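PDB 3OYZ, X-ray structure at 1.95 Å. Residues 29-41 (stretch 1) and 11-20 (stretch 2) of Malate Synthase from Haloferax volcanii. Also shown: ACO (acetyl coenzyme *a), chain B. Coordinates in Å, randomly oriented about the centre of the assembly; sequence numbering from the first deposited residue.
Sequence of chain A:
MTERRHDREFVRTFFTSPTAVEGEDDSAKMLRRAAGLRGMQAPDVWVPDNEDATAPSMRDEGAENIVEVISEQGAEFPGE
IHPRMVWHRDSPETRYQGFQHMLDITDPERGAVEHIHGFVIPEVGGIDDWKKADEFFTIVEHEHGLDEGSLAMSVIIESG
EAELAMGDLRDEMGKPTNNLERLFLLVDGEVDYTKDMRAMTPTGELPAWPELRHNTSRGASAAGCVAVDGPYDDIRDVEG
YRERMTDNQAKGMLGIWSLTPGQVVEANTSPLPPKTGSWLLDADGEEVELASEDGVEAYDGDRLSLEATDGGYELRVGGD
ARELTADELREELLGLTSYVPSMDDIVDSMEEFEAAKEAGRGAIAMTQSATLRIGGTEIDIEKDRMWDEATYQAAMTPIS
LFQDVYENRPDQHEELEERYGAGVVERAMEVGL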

# COMPACT_ATOMS: atom_id res chain seq x y z
N LYS A 29 -38.13 -7.08 14.75
CA LYS A 29 -38.55 -5.69 14.79
C LYS A 29 -37.56 -4.82 14.01
O LYS A 29 -37.94 -4.06 13.12
CB LYS A 29 -38.65 -5.19 16.25
CG LYS A 29 -39.13 -3.71 16.31
CD LYS A 29 -38.62 -2.91 17.52
CE LYS A 29 -38.80 -3.69 18.83
NZ LYS A 29 -37.88 -3.23 19.92
N MET A 30 -36.26 -4.99 14.26
CA MET A 30 -35.29 -4.25 13.43
C MET A 30 -35.37 -4.48 11.93
O MET A 30 -35.23 -3.52 11.20
CB MET A 30 -33.88 -4.43 13.95
CG MET A 30 -33.82 -4.19 15.44
SD MET A 30 -32.20 -3.48 15.77
CE MET A 30 -31.74 -4.54 17.11
N LEU A 31 -35.67 -5.68 11.45
CA LEU A 31 -35.87 -5.86 10.03
C LEU A 31 -37.12 -5.23 9.44
O LEU A 31 -37.12 -4.73 8.29
CB LEU A 31 -35.89 -7.36 9.71
CG LEU A 31 -34.73 -8.30 10.06
CD1 LEU A 31 -35.08 -9.70 9.66
CD2 LEU A 31 -33.39 -7.82 9.45
N ARG A 32 -38.23 -5.33 10.19
CA ARG A 32 -39.51 -4.77 9.72
C ARG A 32 -39.37 -3.28 9.57
O ARG A 32 -39.80 -2.71 8.60
CB ARG A 32 -40.69 -5.11 10.66
CG ARG A 32 -40.85 -6.60 10.92
CD ARG A 32 -42.31 -7.00 11.25
NE ARG A 32 -42.30 -8.21 12.04
CZ ARG A 32 -42.54 -9.40 11.51
NH1 ARG A 32 -42.92 -9.51 10.25
NH2 ARG A 32 -42.49 -10.44 12.30
N ARG A 33 -38.69 -2.64 10.50
CA ARG A 33 -38.50 -1.20 10.40
C ARG A 33 -37.56 -0.82 9.26
O ARG A 33 -37.87 0.06 8.45
CB ARG A 33 -37.94 -0.73 11.75
CG ARG A 33 -37.35 0.67 11.69
CD ARG A 33 -36.63 1.19 12.93
NE ARG A 33 -36.67 2.66 12.94
CZ ARG A 33 -37.59 3.37 13.59
NH1 ARG A 33 -38.54 2.78 14.31
NH2 ARG A 33 -37.54 4.70 13.56
N ALA A 34 -36.42 -1.51 9.12
CA ALA A 34 -35.43 -1.16 8.09
C ALA A 34 -36.06 -1.42 6.74
O ALA A 34 -35.88 -0.66 5.79
CB ALA A 34 -34.13 -2.01 8.28
N ALA A 35 -36.92 -2.44 6.67
CA ALA A 35 -37.63 -2.68 5.42
C ALA A 35 -38.61 -1.62 4.98
O ALA A 35 -38.95 -1.62 3.79
CB ALA A 35 -38.33 -3.99 5.42
N GLY A 36 -39.04 -0.74 5.90
CA GLY A 36 -39.96 0.36 5.54
C GLY A 36 -39.29 1.68 5.20
O GLY A 36 -39.93 2.61 4.66
N LEU A 37 -37.97 1.75 5.36
CA LEU A 37 -37.23 2.97 5.03
C LEU A 37 -37.35 3.35 3.56
O LEU A 37 -37.38 2.46 2.72
CB LEU A 37 -35.76 2.77 5.43
CG LEU A 37 -35.42 2.63 6.91
CD1 LEU A 37 -33.92 2.31 7.11
CD2 LEU A 37 -35.77 3.92 7.68
N ARG A 38 -37.32 4.64 3.20
CA ARG A 38 -37.54 5.15 1.84
C ARG A 38 -36.76 6.43 1.58
O ARG A 38 -36.39 7.12 2.51
CB ARG A 38 -39.03 5.48 1.57
CG ARG A 38 -40.00 4.30 1.71
CD ARG A 38 -40.08 3.36 0.46
NE ARG A 38 -40.94 2.19 0.70
CZ ARG A 38 -40.70 1.11 1.45
NH1 ARG A 38 -39.51 0.84 2.00
NH2 ARG A 38 -41.65 0.19 1.59
N GLY A 39 -36.59 6.80 0.33
CA GLY A 39 -35.81 7.98 -0.03
C GLY A 39 -34.37 7.95 0.53
O GLY A 39 -33.67 6.93 0.47
N MET A 40 -33.93 9.07 1.08
CA MET A 40 -32.55 9.25 1.45
C MET A 40 -32.30 8.43 2.69
O MET A 40 -31.14 8.17 3.03
CB MET A 40 -32.23 10.72 1.68
CG MET A 40 -31.98 11.40 0.37
SD MET A 40 -30.44 10.97 -0.50
CE MET A 40 -30.49 12.21 -1.79
N GLN A 41 -33.39 7.98 3.29
CA GLN A 41 -33.28 7.19 4.50
C GLN A 41 -33.02 5.72 4.14
O GLN A 41 -32.74 4.94 5.05
CB GLN A 41 -34.58 7.23 5.31
CG GLN A 41 -34.65 8.36 6.37
CD GLN A 41 -36.08 8.53 6.84
OE1 GLN A 41 -36.78 9.34 6.27
NE2 GLN A 41 -36.57 7.69 7.76
N1A ACO B . -31.40 -1.78 11.57
C2A ACO B . -32.69 -1.48 11.79
N3A ACO B . -33.05 -0.56 12.70
C4A ACO B . -32.15 0.12 13.46
C5A ACO B . -30.72 -0.18 13.24
C6A ACO B . -30.37 -1.23 12.26
N6A ACO B . -29.04 -1.51 12.12
N7A ACO B . -30.01 0.58 14.08
C8A ACO B . -30.90 1.30 14.80
N9A ACO B . -32.16 1.07 14.40
C1B ACO B . -33.36 1.74 15.00
C2B ACO B . -33.12 1.87 16.49
O2B ACO B . -33.54 0.67 17.14
C3B ACO B . -33.94 3.09 16.86
O3B ACO B . -35.27 2.57 16.89
P3B ACO B . -36.55 3.21 17.72
O7A ACO B . -37.27 3.87 16.56
O8A ACO B . -35.83 4.09 18.72
O9A ACO B . -37.26 2.05 18.39
C4B ACO B . -33.76 3.98 15.64
O4B ACO B . -33.54 3.09 14.54
C5B ACO B . -32.53 4.87 15.77
O5B ACO B . -31.52 4.10 16.41
P1A ACO B . -30.18 4.75 16.99
O1A ACO B . -30.37 5.65 18.18
O2A ACO B . -29.56 5.44 15.81
O3A ACO B . -29.17 3.61 17.47
P2A ACO B . -29.39 2.77 18.82
O4A ACO B . -30.85 2.51 18.69
O5A ACO B . -28.56 3.44 19.90
O6A ACO B . -28.60 1.36 18.63
CBP ACO B . -26.93 -0.19 17.70
CCP ACO B . -27.23 1.23 18.22
CDP ACO B . -27.20 -1.23 18.78
CEP ACO B . -25.44 -0.23 17.38
CAP ACO B . -27.79 -0.56 16.49
OAP ACO B . -27.71 0.56 15.62
C9P ACO B . -27.31 -1.78 15.73
O9P ACO B . -27.44 -2.91 16.22
N8P ACO B . -26.72 -1.56 14.54
C7P ACO B . -26.24 -2.68 13.75
C6P ACO B . -24.96 -3.33 14.31
C5P ACO B . -24.49 -4.27 13.23
O5P ACO B . -25.12 -4.36 12.17
N4P ACO B . -23.35 -4.92 13.48
C3P ACO B . -22.70 -5.83 12.56
C2P ACO B . -22.13 -5.11 11.34
S1P ACO B . -20.51 -4.70 11.95
C ACO B . -19.51 -6.05 11.84
O ACO B . -19.93 -7.19 11.70
CH3 ACO B . -18.04 -5.81 11.99
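Stretch 2, residues 11-20: VRTFFTSPTA

How does stretch 2 run across stretch 1? An extended strand running from Thr-13 through Ser-17 passes beside the helix that begins at Lys-29 in a roughly antiparallel sense, with 147° between the two N-to-C directions and 7.3 Å between the axes at closest approach. The backbones draw nearest where the CA atoms of Leu-31 and Ser-17 lie 6.2 Å apart. No direct hydrogen bond joins the stretches; they meet through side-chain packing and one bridging water.

What does Leu-31 rest on? It covers the most surface of any residue here, although its CA-to-CB bond points sideways. Its m,t rotamer brings the methyls onto the C-terminal part of stretch 2: Leu-31 CD2 lies 3.3 Å from Pro-18 O and 3.8 Å from Ser-17 CB, while Leu-31 CD1 reaches Thr-19 O at 3.6 Å. Water 1 ties the same region together, donating to Pro-18 O at 3.0 Å and accepting from Leu-31 N at 3.3 Å.

Where does the Pro-18 ring go? It meets Met-30, whose CB points toward the strand and whose CE packs 3.8 Å from Pro-18 CG, a purely apolar contact.

What occupies the next turn of the helix? Ala-34 faces the strand with its small side chain, its CB 3.4 Å from Ser-17 OG and 3.9 Å from Phe-15 CE2. That ring also receives Leu-37, with CD1 3.8 Å from CE2 of Phe-15. Thus alternate strand residues, Phe-15 and Ser-17, point toward stretch 1, as an extended backbone allows. Ser-17 also contacts the bound acetyl-CoA: its OG donates a 2.8 Å hydrogen bond to N1A of ACO, while Ala-34 CB lies 3.8 Å from C2A of the same adenine.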

# COMPACT_ATOMS: atom_id res chain seq x y z
N VAL A 11 -22.70 1.88 -5.41
CA VAL A 11 -23.37 1.53 -4.16
C VAL A 11 -22.83 2.50 -3.12
O VAL A 11 -21.63 2.52 -2.82
CB VAL A 11 -23.20 0.07 -3.68
CG1 VAL A 11 -23.66 -0.14 -2.26
CG2 VAL A 11 -23.95 -0.91 -4.57
N ARG A 12 -23.69 3.39 -2.58
CA ARG A 12 -23.28 4.36 -1.57
C ARG A 12 -23.35 3.78 -0.19
O ARG A 12 -22.54 4.17 0.66
CB ARG A 12 -24.24 5.59 -1.59
CG ARG A 12 -24.15 6.40 -2.89
CD ARG A 12 -25.29 7.45 -2.94
NE ARG A 12 -26.54 6.72 -3.13
CZ ARG A 12 -27.74 7.31 -3.11
NH1 ARG A 12 -27.82 8.62 -2.89
NH2 ARG A 12 -28.81 6.59 -3.40
N THR A 13 -24.32 2.90 0.09
CA THR A 13 -24.63 2.61 1.48
C THR A 13 -24.92 1.13 1.47
O THR A 13 -25.59 0.67 0.56
CB THR A 13 -25.98 3.36 1.90
OG1 THR A 13 -26.76 3.51 0.72
CG2 THR A 13 -25.67 4.79 2.22
N PHE A 14 -24.42 0.43 2.48
CA PHE A 14 -24.50 -1.00 2.67
C PHE A 14 -24.93 -1.04 4.11
O PHE A 14 -24.10 -0.85 5.02
CB PHE A 14 -23.05 -1.58 2.46
CG PHE A 14 -22.90 -3.06 2.67
CD1 PHE A 14 -22.99 -3.96 1.61
CD2 PHE A 14 -22.48 -3.53 3.90
CE1 PHE A 14 -22.83 -5.33 1.82
CE2 PHE A 14 -22.26 -4.87 4.10
CZ PHE A 14 -22.41 -5.79 3.07
N PHE A 15 -26.21 -1.29 4.38
CA PHE A 15 -26.70 -1.16 5.78
C PHE A 15 -27.03 -2.47 6.43
O PHE A 15 -27.87 -3.15 5.87
CB PHE A 15 -28.08 -0.44 5.65
CG PHE A 15 -28.82 -0.16 6.94
CD1 PHE A 15 -28.16 0.17 8.11
CD2 PHE A 15 -30.23 -0.08 6.92
CE1 PHE A 15 -28.87 0.43 9.33
CE2 PHE A 15 -30.97 0.21 8.11
CZ PHE A 15 -30.28 0.50 9.31
N THR A 16 -26.43 -2.88 7.54
CA THR A 16 -26.82 -4.16 8.11
C THR A 16 -27.88 -3.99 9.24
O THR A 16 -27.75 -3.07 10.06
CB THR A 16 -25.63 -4.81 8.78
OG1 THR A 16 -24.93 -3.75 9.43
CG2 THR A 16 -24.66 -5.47 7.66
N SER A 17 -28.78 -4.96 9.36
CA SER A 17 -29.78 -5.01 10.46
C SER A 17 -29.78 -6.37 11.16
O SER A 17 -29.81 -7.41 10.52
CB SER A 17 -31.17 -4.77 9.88
OG SER A 17 -31.21 -3.46 9.32
N PRO A 18 -29.79 -6.41 12.50
CA PRO A 18 -29.85 -7.73 13.14
C PRO A 18 -31.13 -8.47 12.73
O PRO A 18 -32.16 -7.84 12.51
CB PRO A 18 -29.85 -7.41 14.63
CG PRO A 18 -29.25 -6.05 14.71
CD PRO A 18 -29.67 -5.30 13.46
N THR A 19 -31.09 -9.79 12.55
CA THR A 19 -32.25 -10.46 11.98
C THR A 19 -33.19 -10.99 13.09
O THR A 19 -34.34 -11.32 12.82
CB THR A 19 -31.79 -11.66 11.16
OG1 THR A 19 -31.05 -12.44 12.10
CG2 THR A 19 -30.82 -11.18 10.07
N ALA A 20 -32.68 -11.09 14.31
CA ALA A 20 -33.41 -11.66 15.44
C ALA A 20 -32.82 -11.19 16.77
O ALA A 20 -31.72 -11.60 17.15
CB ALA A 20 -33.44 -13.19 15.38
O HOH W 1 -34.81 -7.63 13.94